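Local coordinates for isochorismatase family protein (Enterococcus faecalis, PDB 2A67), which is of unknown function but probably acts as a hydrolase, as a member of the isochorismatase family related to nicotinamidases, at residues 21-32 / 132-140; 84-93 / 117-127. One frame throughout, in Å; residues are numbered along the deposited sequence. Where two conformers were deposited one is given.

Interaction 1 (21-32 / 132-140)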
loop_
_atom_site.group_PDB
_atom_site.type_symbol
_atom_site.label_atom_id
_atom_site.label_comp_id
_atom_site.label_asym_id
_atom_site.label_seq_id
_atom_site.Cartn_x
_atom_site.Cartn_y
_atom_site.Cartn_z
ATOM N N GLN D 21 22.337 -9.056 7.970
ATOM C CA GLN D 21 21.371 -8.557 6.981
ATOM C C GLN D 21 21.757 -7.167 6.452
ATOM O O GLN D 21 21.479 -6.165 7.105
ATOM C CB GLN D 21 19.951 -8.521 7.576
ATOM C CG GLN D 21 19.249 -9.902 7.677
ATOM C CD GLN D 21 18.564 -10.337 6.364
ATOM O OE1 GLN D 21 19.223 -10.628 5.346
ATOM N NE2 GLN D 21 17.230 -10.381 6.389
ATOM N N GLN D 22 22.441 -7.130 5.307
ATOM C CA GLN D 22 22.805 -5.877 4.638
ATOM C C GLN D 22 21.736 -5.463 3.622
ATOM O O GLN D 22 21.276 -6.290 2.821
ATOM C CB GLN D 22 24.163 -5.990 3.933
ATOM C CG GLN D 22 25.358 -5.932 4.863
ATOM C CD GLN D 22 26.517 -5.134 4.286
ATOM O OE1 GLN D 22 27.027 -5.446 3.204
ATOM N NE2 GLN D 22 26.942 -4.093 5.013
ATOM N N LEU D 23 21.344 -4.199 3.667
ATOM C CA LEU D 23 20.427 -3.619 2.667
ATOM C C LEU D 23 21.051 -3.637 1.262
ATOM O O LEU D 23 22.224 -3.337 1.104
ATOM C CB LEU D 23 20.082 -2.186 3.070
ATOM C CG LEU D 23 19.048 -2.024 4.188
ATOM C CD1 LEU D 23 19.111 -0.605 4.730
ATOM C CD2 LEU D 23 17.629 -2.351 3.704
ATOM N N TYR D 24 20.261 -4.010 0.262
ATOM C CA TYR D 24 20.709 -4.185 -1.112
ATOM C C TYR D 24 21.168 -2.862 -1.761
ATOM O O TYR D 24 20.389 -1.873 -1.856
ATOM C CB TYR D 24 19.581 -4.805 -1.924
ATOM C CG TYR D 24 19.932 -5.104 -3.358
ATOM C CD1 TYR D 24 20.857 -6.120 -3.692
ATOM C CD2 TYR D 24 19.340 -4.377 -4.405
ATOM C CE1 TYR D 24 21.185 -6.384 -5.048
ATOM C CE2 TYR D 24 19.640 -4.647 -5.740
ATOM C CZ TYR D 24 20.557 -5.638 -6.051
ATOM O OH TYR D 24 20.837 -5.878 -7.367
ATOM N N ARG D 25 22.441 -2.862 -2.163
ATOM C CA ARG D 25 23.114 -1.742 -2.787
ATOM C C ARG D 25 22.912 -0.413 -2.072
ATOM O O ARG D 25 22.692 0.604 -2.727
ATOM C CB ARG D 25 22.714 -1.641 -4.275
ATOM C CG ARG D 25 23.000 -2.936 -4.996
ATOM C CD ARG D 25 22.848 -2.884 -6.498
ATOM N NE ARG D 25 23.492 -4.078 -7.059
ATOM C CZ ARG D 25 23.354 -4.497 -8.316
ATOM N NH1 ARG D 25 22.591 -3.824 -9.171
ATOM N NH2 ARG D 25 23.965 -5.604 -8.716
ATOM N N LEU D 26 23.018 -0.413 -0.744
ATOM C CA LEU D 26 22.822 0.792 0.072
ATOM C C LEU D 26 23.791 1.937 -0.200
ATOM O O LEU D 26 23.365 3.118 -0.213
ATOM C CB LEU D 26 22.823 0.459 1.573
ATOM C CG LEU D 26 22.393 1.597 2.522
ATOM C CD1 LEU D 26 20.931 2.028 2.294
ATOM C CD2 LEU D 26 22.668 1.264 3.978
ATOM N N PRO D 27 25.109 1.637 -0.354
ATOM C CA PRO D 27 26.003 2.770 -0.657
ATOM C C PRO D 27 25.508 3.641 -1.810
ATOM O O PRO D 27 25.463 4.850 -1.641
ATOM C CB PRO D 27 27.336 2.091 -1.001
ATOM C CG PRO D 27 27.315 0.812 -0.158
ATOM C CD PRO D 27 25.855 0.366 -0.197
ATOM N N ALA D 28 25.141 3.045 -2.947
ATOM C CA ALA D 28 24.700 3.833 -4.116
ATOM C C ALA D 28 23.370 4.511 -3.874
ATOM O O ALA D 28 23.112 5.546 -4.453
ATOM C CB ALA D 28 24.646 2.980 -5.393
ATOM N N VAL D 29 22.504 3.925 -3.021
ATOM C CA VAL D 29 21.215 4.545 -2.722
ATOM C C VAL D 29 21.469 5.858 -1.954
ATOM O O VAL D 29 20.958 6.910 -2.303
ATOM C CB VAL D 29 20.283 3.573 -1.914
ATOM C CG1 VAL D 29 19.120 4.330 -1.271
ATOM C CG2 VAL D 29 19.772 2.484 -2.815
ATOM N N LEU D 30 22.280 5.792 -0.903
ATOM C CA LEU D 30 22.612 6.980 -0.109
ATOM C C LEU D 30 23.345 8.076 -0.918
ATOM O O LEU D 30 23.141 9.259 -0.684
ATOM C CB LEU D 30 23.394 6.572 1.142
ATOM C CG LEU D 30 22.750 5.534 2.087
ATOM C CD1 LEU D 30 23.784 5.096 3.205
ATOM C CD2 LEU D 30 21.407 5.956 2.718
ATOM N N ASP D 31 24.189 7.675 -1.864
ATOM C CA ASP D 31 24.852 8.624 -2.743
ATOM C C ASP D 31 23.816 9.347 -3.615
ATOM O O ASP D 31 23.876 10.570 -3.754
ATOM C CB ASP D 31 25.851 7.908 -3.647
ATOM C CG ASP D 31 27.087 7.477 -2.909
ATOM O OD1 ASP D 31 27.440 8.164 -1.906
ATOM O OD2 ASP D 31 27.717 6.472 -3.356
ATOM N N LYS D 32 22.866 8.586 -4.160
ATOM C CA LYS D 32 21.801 9.158 -5.001
ATOM C C LYS D 32 20.885 10.066 -4.141
ATOM O O LYS D 32 20.520 11.159 -4.532
ATOM C CB LYS D 32 21.057 8.011 -5.720
ATOM C CG LYS D 32 20.081 8.444 -6.772
ATOM C CD LYS D 32 20.673 8.364 -8.207
ATOM C CE LYS D 32 20.188 7.063 -8.964
ATOM N NZ LYS D 32 19.046 7.256 -9.987
ATOM N N THR D 132 12.951 9.303 -7.472
ATOM C CA THR D 132 14.183 9.154 -8.255
ATOM C C THR D 132 14.446 7.651 -8.331
ATOM O O THR D 132 14.437 6.959 -7.296
ATOM C CB THR D 132 15.353 9.942 -7.584
ATOM O OG1 THR D 132 15.083 11.339 -7.695
ATOM C CG2 THR D 132 16.720 9.641 -8.209
ATOM N N PRO D 133 14.698 7.140 -9.537
ATOM C CA PRO D 133 15.072 5.741 -9.664
ATOM C C PRO D 133 16.221 5.344 -8.726
ATOM O O PRO D 133 17.088 6.166 -8.439
ATOM C CB PRO D 133 15.533 5.668 -11.145
ATOM C CG PRO D 133 14.635 6.660 -11.814
ATOM C CD PRO D 133 14.678 7.817 -10.855
ATOM N N LYS D 134 16.234 4.090 -8.280
ATOM C CA LYS D 134 17.286 3.545 -7.408
ATOM C C LYS D 134 17.479 4.246 -6.075
ATOM O O LYS D 134 18.613 4.500 -5.632
ATOM C CB LYS D 134 18.605 3.407 -8.169
ATOM C CG LYS D 134 18.431 2.592 -9.445
ATOM C CD LYS D 134 19.725 2.535 -10.270
ATOM C CE LYS D 134 19.819 1.172 -10.954
ATOM N NZ LYS D 134 21.275 0.778 -11.152
ATOM N N THR D 135 16.366 4.603 -5.421
ATOM C CA THR D 135 16.510 5.274 -4.137
ATOM C C THR D 135 15.712 4.493 -3.057
ATOM O O THR D 135 15.347 5.032 -2.033
ATOM C CB THR D 135 16.110 6.790 -4.193
ATOM O OG1 THR D 135 14.769 6.886 -4.685
ATOM C CG2 THR D 135 17.136 7.649 -5.043
ATOM N N THR D 136 15.398 3.233 -3.332
ATOM C CA THR D 136 14.858 2.354 -2.256
ATOM C C THR D 136 15.710 1.100 -2.145
ATOM O O THR D 136 16.423 0.728 -3.080
ATOM C CB THR D 136 13.356 1.945 -2.426
ATOM O OG1 THR D 136 13.252 0.847 -3.335
ATOM C CG2 THR D 136 12.509 3.076 -2.931
ATOM N N SER D 137 15.641 0.441 -0.988
ATOM C CA SER D 137 16.367 -0.813 -0.843
ATOM C C SER D 137 15.619 -1.641 0.195
ATOM O O SER D 137 14.739 -1.122 0.897
ATOM C CB SER D 137 17.813 -0.548 -0.425
ATOM O OG SER D 137 18.504 -1.755 -0.128
ATOM N N THR D 138 15.974 -2.921 0.242
ATOM C CA THR D 138 15.366 -3.920 1.130
ATOM C C THR D 138 16.332 -5.117 1.239
ATOM O O THR D 138 17.482 -5.036 0.787
ATOM C CB THR D 138 13.932 -4.319 0.670
ATOM O OG1 THR D 138 13.245 -4.942 1.750
ATOM C CG2 THR D 138 13.868 -5.184 -0.617
ATOM N N LEU D 139 15.858 -6.202 1.862
ATOM C CA LEU D 139 16.650 -7.392 2.227
ATOM C C LEU D 139 16.105 -8.604 1.494
ATOM O O LEU D 139 14.905 -8.638 1.175
ATOM C CB LEU D 139 16.530 -7.631 3.739
ATOM C CG LEU D 139 16.802 -6.444 4.678
ATOM C CD1 LEU D 139 16.296 -6.712 6.075
ATOM C CD2 LEU D 139 18.281 -6.084 4.743
ATOM N N ASP D 140 16.960 -9.602 1.220
ATOM C CA ASP D 140 16.472 -10.879 0.716
ATOM C C ASP D 140 15.554 -11.314 1.834
ATOM O O ASP D 140 15.886 -11.117 2.998
ATOM C CB ASP D 140 17.597 -11.936 0.553
ATOM C CG ASP D 140 18.634 -11.582 -0.552
ATOM O OD1 ASP D 140 18.421 -10.666 -1.397
ATOM O OD2 ASP D 140 19.701 -12.241 -0.572
HETATM O O HOH W 1 18.770 -0.881 -3.859
#
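Ser137 and Tyr24 meet through a hydroxyl and a backbone carbonyl: OG of Ser137 donates to O of Tyr24 at 2.6 Å, coming in from beside the C=O and tilted 23° from its plane. A chi1 of 173° turns Ser137 OG off the strand's backbone N and toward that carbonyl. The same carbonyl accepts a second bond from a water that also donates to Thr136 O, while Tyr24 N reaches Thr138 O at 3.0 Å, a nearly straight bond. The tyrosine ring itself leads away, toward helix 146-157. Residues 132-140 take in the broken, weakly bonded end of strand 128-137 of the parallel sheet and the loop after it; along them lie the loop before helix 26-42 and its first turns. Val29 turns CG2 to the carbonyl oxygens of Lys134 and Thr136. Lys32, its chain bent at chi2, chi3 and chi4, crosses Thr135 at about a right angle, CG lying 3.5 Å from Thr135 CG2. NZ of Lys32 donates a hydrogen bond to Pro133 O (2.7 Å) from above the carbonyl plane. Leu23 CD2 meets Leu139 CD2 at 3.9 Å, the two side chains crossing at a slant.

Interaction 2 (84-93 / 117-127)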
loop_
_atom_site.group_PDB
_atom_site.type_symbol
_atom_site.label_atom_id
_atom_site.label_comp_id
_atom_site.label_asym_id
_atom_site.label_seq_id
_atom_site.Cartn_x
_atom_site.Cartn_y
_atom_site.Cartn_z
ATOM N N ALA D 84 4.801 1.033 9.699
ATOM C CA ALA D 84 5.350 1.165 8.280
ATOM C C ALA D 84 4.886 2.474 7.610
ATOM O O ALA D 84 5.701 3.195 6.923
ATOM C CB ALA D 84 4.936 -0.056 7.361
ATOM N N ASN D 85 3.606 2.799 7.864
ATOM C CA ASN D 85 2.947 4.029 7.337
ATOM C C ASN D 85 3.377 5.358 8.038
ATOM O O ASN D 85 3.095 5.577 9.219
ATOM C CB ASN D 85 1.442 3.799 7.481
ATOM C CG ASN D 85 0.596 4.875 6.854
ATOM O OD1 ASN D 85 1.056 6.006 6.602
ATOM N ND2 ASN D 85 -0.655 4.525 6.573
ATOM N N ALA D 86 4.011 6.279 7.295
ATOM C CA ALA D 86 4.625 7.471 7.907
ATOM C C ALA D 86 3.606 8.544 8.304
ATOM O O ALA D 86 3.967 9.532 8.965
ATOM C CB ALA D 86 5.711 8.075 6.935
ATOM N N PHE D 87 2.333 8.336 7.941
ATOM C CA PHE D 87 1.226 9.190 8.299
ATOM C C PHE D 87 0.469 8.614 9.510
ATOM O O PHE D 87 -0.232 9.371 10.166
ATOM C CB PHE D 87 0.183 9.281 7.164
ATOM C CG PHE D 87 0.715 9.914 5.872
ATOM C CD1 PHE D 87 1.292 9.116 4.897
ATOM C CD2 PHE D 87 0.684 11.311 5.700
ATOM C CE1 PHE D 87 1.850 9.716 3.693
ATOM C CE2 PHE D 87 1.217 11.924 4.501
ATOM C CZ PHE D 87 1.778 11.111 3.516
ATOM N N TYR D 88 0.602 7.299 9.769
ATOM C CA TYR D 88 -0.222 6.602 10.753
ATOM C C TYR D 88 0.201 7.059 12.141
ATOM O O TYR D 88 1.324 6.753 12.575
ATOM C CB TYR D 88 -0.094 5.083 10.627
ATOM C CG TYR D 88 -1.006 4.309 11.573
ATOM C CD1 TYR D 88 -2.374 4.201 11.303
ATOM C CD2 TYR D 88 -0.516 3.687 12.731
ATOM C CE1 TYR D 88 -3.223 3.520 12.119
ATOM C CE2 TYR D 88 -1.391 2.970 13.579
ATOM C CZ TYR D 88 -2.740 2.908 13.252
ATOM O OH TYR D 88 -3.645 2.219 14.020
ATOM N N GLN D 89 -0.675 7.862 12.756
ATOM C CA GLN D 89 -0.510 8.430 14.128
ATOM C C GLN D 89 0.695 9.367 14.259
ATOM O O GLN D 89 1.266 9.498 15.358
ATOM C CB GLN D 89 -0.425 7.304 15.206
ATOM C CG GLN D 89 -1.786 6.714 15.573
ATOM C CD GLN D 89 -1.756 5.408 16.432
ATOM O OE1 GLN D 89 -2.817 4.887 16.762
ATOM N NE2 GLN D 89 -0.563 4.862 16.730
ATOM N N THR D 90 1.126 9.987 13.147
ATOM C CA THR D 90 2.239 10.945 13.168
ATOM C C THR D 90 1.776 12.385 12.883
ATOM O O THR D 90 0.586 12.645 12.621
ATOM C CB THR D 90 3.276 10.609 12.087
ATOM O OG1 THR D 90 2.701 10.911 10.797
ATOM C CG2 THR D 90 3.648 9.170 12.145
ATOM N N ASN D 91 2.756 13.287 12.950
ATOM C CA ASN D 91 2.587 14.682 12.620
ATOM C C ASN D 91 2.911 14.965 11.129
ATOM O O ASN D 91 3.076 16.112 10.752
ATOM C CB ASN D 91 3.484 15.541 13.529
ATOM C CG ASN D 91 3.063 15.498 14.999
ATOM O OD1 ASN D 91 1.914 15.196 15.327
ATOM N ND2 ASN D 91 3.993 15.813 15.890
ATOM N N LEU D 92 3.012 13.922 10.297
ATOM C CA LEU D 92 3.365 14.114 8.852
ATOM C C LEU D 92 2.373 14.976 8.066
ATOM O O LEU D 92 2.772 15.955 7.411
ATOM C CB LEU D 92 3.670 12.805 8.128
ATOM C CG LEU D 92 4.230 12.993 6.671
ATOM C CD1 LEU D 92 5.333 14.075 6.634
ATOM C CD2 LEU D 92 4.702 11.641 6.103
ATOM N N ASN D 93 1.084 14.643 8.132
ATOM C CA ASN D 93 0.093 15.366 7.364
ATOM C C ASN D 93 0.051 16.841 7.811
ATOM O O ASN D 93 0.032 17.783 6.964
ATOM C CB ASN D 93 -1.236 14.660 7.499
ATOM C CG ASN D 93 -2.162 14.972 6.396
ATOM O OD1 ASN D 93 -3.223 15.574 6.627
ATOM N ND2 ASN D 93 -1.784 14.607 5.166
ATOM N N THR D 117 3.998 1.388 1.720
ATOM C CA THR D 117 2.826 1.873 2.432
ATOM C C THR D 117 2.700 3.373 2.371
ATOM O O THR D 117 1.627 3.887 2.148
ATOM C CB THR D 117 2.865 1.423 3.952
ATOM O OG1 THR D 117 3.230 0.023 3.996
ATOM C CG2 THR D 117 1.460 1.581 4.572
ATOM N N THR D 118 3.773 4.095 2.626
ATOM C CA THR D 118 3.722 5.559 2.648
ATOM C C THR D 118 3.337 6.154 1.211
ATOM O O THR D 118 2.618 7.133 1.126
ATOM C CB THR D 118 5.076 6.091 3.154
ATOM O OG1 THR D 118 5.318 5.496 4.467
ATOM C CG2 THR D 118 5.086 7.658 3.251
ATOM N N ILE D 119 3.763 5.480 0.154
ATOM C CA ILE D 119 3.461 5.863 -1.270
ATOM C C ILE D 119 1.953 5.682 -1.545
ATOM O O ILE D 119 1.295 6.622 -1.951
ATOM C CB ILE D 119 4.290 5.034 -2.248
ATOM C CG1 ILE D 119 5.754 5.522 -2.219
ATOM C CG2 ILE D 119 3.703 5.124 -3.720
ATOM C CD1 ILE D 119 6.682 4.529 -2.962
ATOM N N ARG D 120 1.411 4.508 -1.219
ATOM C CA ARG D 120 -0.037 4.214 -1.368
ATOM C C ARG D 120 -0.869 5.133 -0.512
ATOM O O ARG D 120 -1.873 5.668 -0.988
ATOM C CB ARG D 120 -0.361 2.743 -1.058
ATOM C CG ARG D 120 0.469 1.809 -1.957
ATOM C CD ARG D 120 -0.189 0.477 -2.166
ATOM N NE ARG D 120 0.844 -0.537 -2.487
ATOM C CZ ARG D 120 0.675 -1.559 -3.327
ATOM N NH1 ARG D 120 -0.488 -1.748 -3.980
ATOM N NH2 ARG D 120 1.680 -2.417 -3.517
HETATM N N MSE D 121 -0.417 5.379 0.717
HETATM C CA MSE D 121 -1.105 6.353 1.578
HETATM C C MSE D 121 -1.064 7.814 1.039
HETATM O O MSE D 121 -2.074 8.495 1.032
HETATM C CB MSE D 121 -0.532 6.266 3.012
HETATM C CG MSE D 121 -1.299 7.068 4.015
HETATM SE SE MSE D 121 -3.089 6.290 4.515
HETATM C CE MSE D 121 -2.874 4.800 4.073
ATOM N N ALA D 122 0.122 8.293 0.707
ATOM C CA ALA D 122 0.304 9.643 0.271
ATOM C C ALA D 122 -0.549 9.820 -0.997
ATOM O O ALA D 122 -1.225 10.808 -1.099
ATOM C CB ALA D 122 1.762 9.877 -0.053
ATOM N N HIS D 123 -0.514 8.874 -1.930
ATOM C CA HIS D 123 -1.322 9.018 -3.172
ATOM C C HIS D 123 -2.814 9.099 -2.762
ATOM O O HIS D 123 -3.646 9.919 -3.249
ATOM C CB HIS D 123 -1.121 7.793 -4.075
ATOM C CG HIS D 123 -2.113 7.755 -5.205
ATOM N ND1 HIS D 123 -3.393 7.232 -5.078
ATOM C CD2 HIS D 123 -2.047 8.304 -6.442
ATOM C CE1 HIS D 123 -4.043 7.405 -6.225
ATOM N NE2 HIS D 123 -3.253 8.066 -7.059
ATOM N N GLY D 124 -3.179 8.230 -1.815
ATOM C CA GLY D 124 -4.574 8.110 -1.462
ATOM C C GLY D 124 -5.121 9.325 -0.733
ATOM O O GLY D 124 -6.326 9.572 -0.786
ATOM N N LEU D 125 -4.258 10.048 -0.024
ATOM C CA LEU D 125 -4.598 11.305 0.643
ATOM C C LEU D 125 -4.616 12.502 -0.321
ATOM O O LEU D 125 -5.106 13.568 0.031
ATOM C CB LEU D 125 -3.595 11.600 1.776
ATOM C CG LEU D 125 -3.691 10.551 2.908
ATOM C CD1 LEU D 125 -2.503 10.730 3.851
ATOM C CD2 LEU D 125 -5.057 10.668 3.610
ATOM N N GLY D 126 -4.088 12.331 -1.524
ATOM C CA GLY D 126 -4.261 13.389 -2.553
ATOM C C GLY D 126 -2.925 14.053 -2.862
ATOM O O GLY D 126 -2.899 15.071 -3.589
ATOM N N TYR D 127 -1.802 13.518 -2.371
ATOM C CA TYR D 127 -0.487 14.116 -2.725
ATOM C C TYR D 127 -0.045 13.607 -4.051
ATOM O O TYR D 127 -0.372 12.461 -4.430
ATOM C CB TYR D 127 0.663 13.862 -1.701
ATOM C CG TYR D 127 0.368 14.427 -0.345
ATOM C CD1 TYR D 127 0.634 15.775 -0.054
ATOM C CD2 TYR D 127 -0.218 13.618 0.658
ATOM C CE1 TYR D 127 0.314 16.309 1.184
ATOM C CE2 TYR D 127 -0.499 14.139 1.963
ATOM C CZ TYR D 127 -0.228 15.484 2.194
ATOM O OH TYR D 127 -0.491 16.075 3.419
#
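This is a largely apolar, buried contact in which the loop after strand 77-81 and the start of helix 92-98 lie against the last turns of helix 111-125. Phe87 is its centre. With CG anti to the carbonyl carbon (chi1 -63°), the ring projects at the helix, where Leu125 CD1 sits over one face, 3.9 Å from the centroid in a CH-pi contact, and Leu92 CD2 covers the opposite face. Met121 CG comes within 3.4 Å of Phe87 CD1, the two side chains running past each other in opposite directions, and Ala122 CB lies 3.8 Å from Phe87 CE1. Tyr127 lies farther along: the two ring planes are only 21° apart but displaced so far that they barely overlap, with centroids 5.9 Å apart. Nearer the start of the loop, Asn85 crosses Met121 at about a right angle, its ND2 3.6 Å from SE of Met121, modelled as selenomethionine. Ala86 N donates to Thr118 OG1 at 3.2 Å, a hydroxyl also bonded to Cys114 O within the helix. Asn85 OD1 accepts from Phe87 N in an Asx turn. The second subunit borders the contact, its Gly124 packing on Asn85 and its Arg120 on Met121. The 84-91 loop and helices 92-98 and 111-125 lie on one side of the parallel sheet in the alpha/beta/alpha sandwich of isochorismatase-like hydrolases.

The two contacts lie across the middle of the chain from each other, their centres about 21 Å apart and their nearest atoms about 6 Å apart. Both segments of interaction 2 fall between those of interaction 1 in the sequence: 21-32 comes first, then 84-93 and 117-127, and 132-140 last. Helix 111-125 runs on into strand 128-137, so the second segments of both contacts are separated by only a few residues. Interaction 1 joins the start of helix 26-42 to the end of that strand, and interaction 2 joins a loop and the start of helix 92-98 to helix 111-125. Within this one domain, interaction 2 sits by the subunit interface, whereas no other chain of the assembly touches interaction 1.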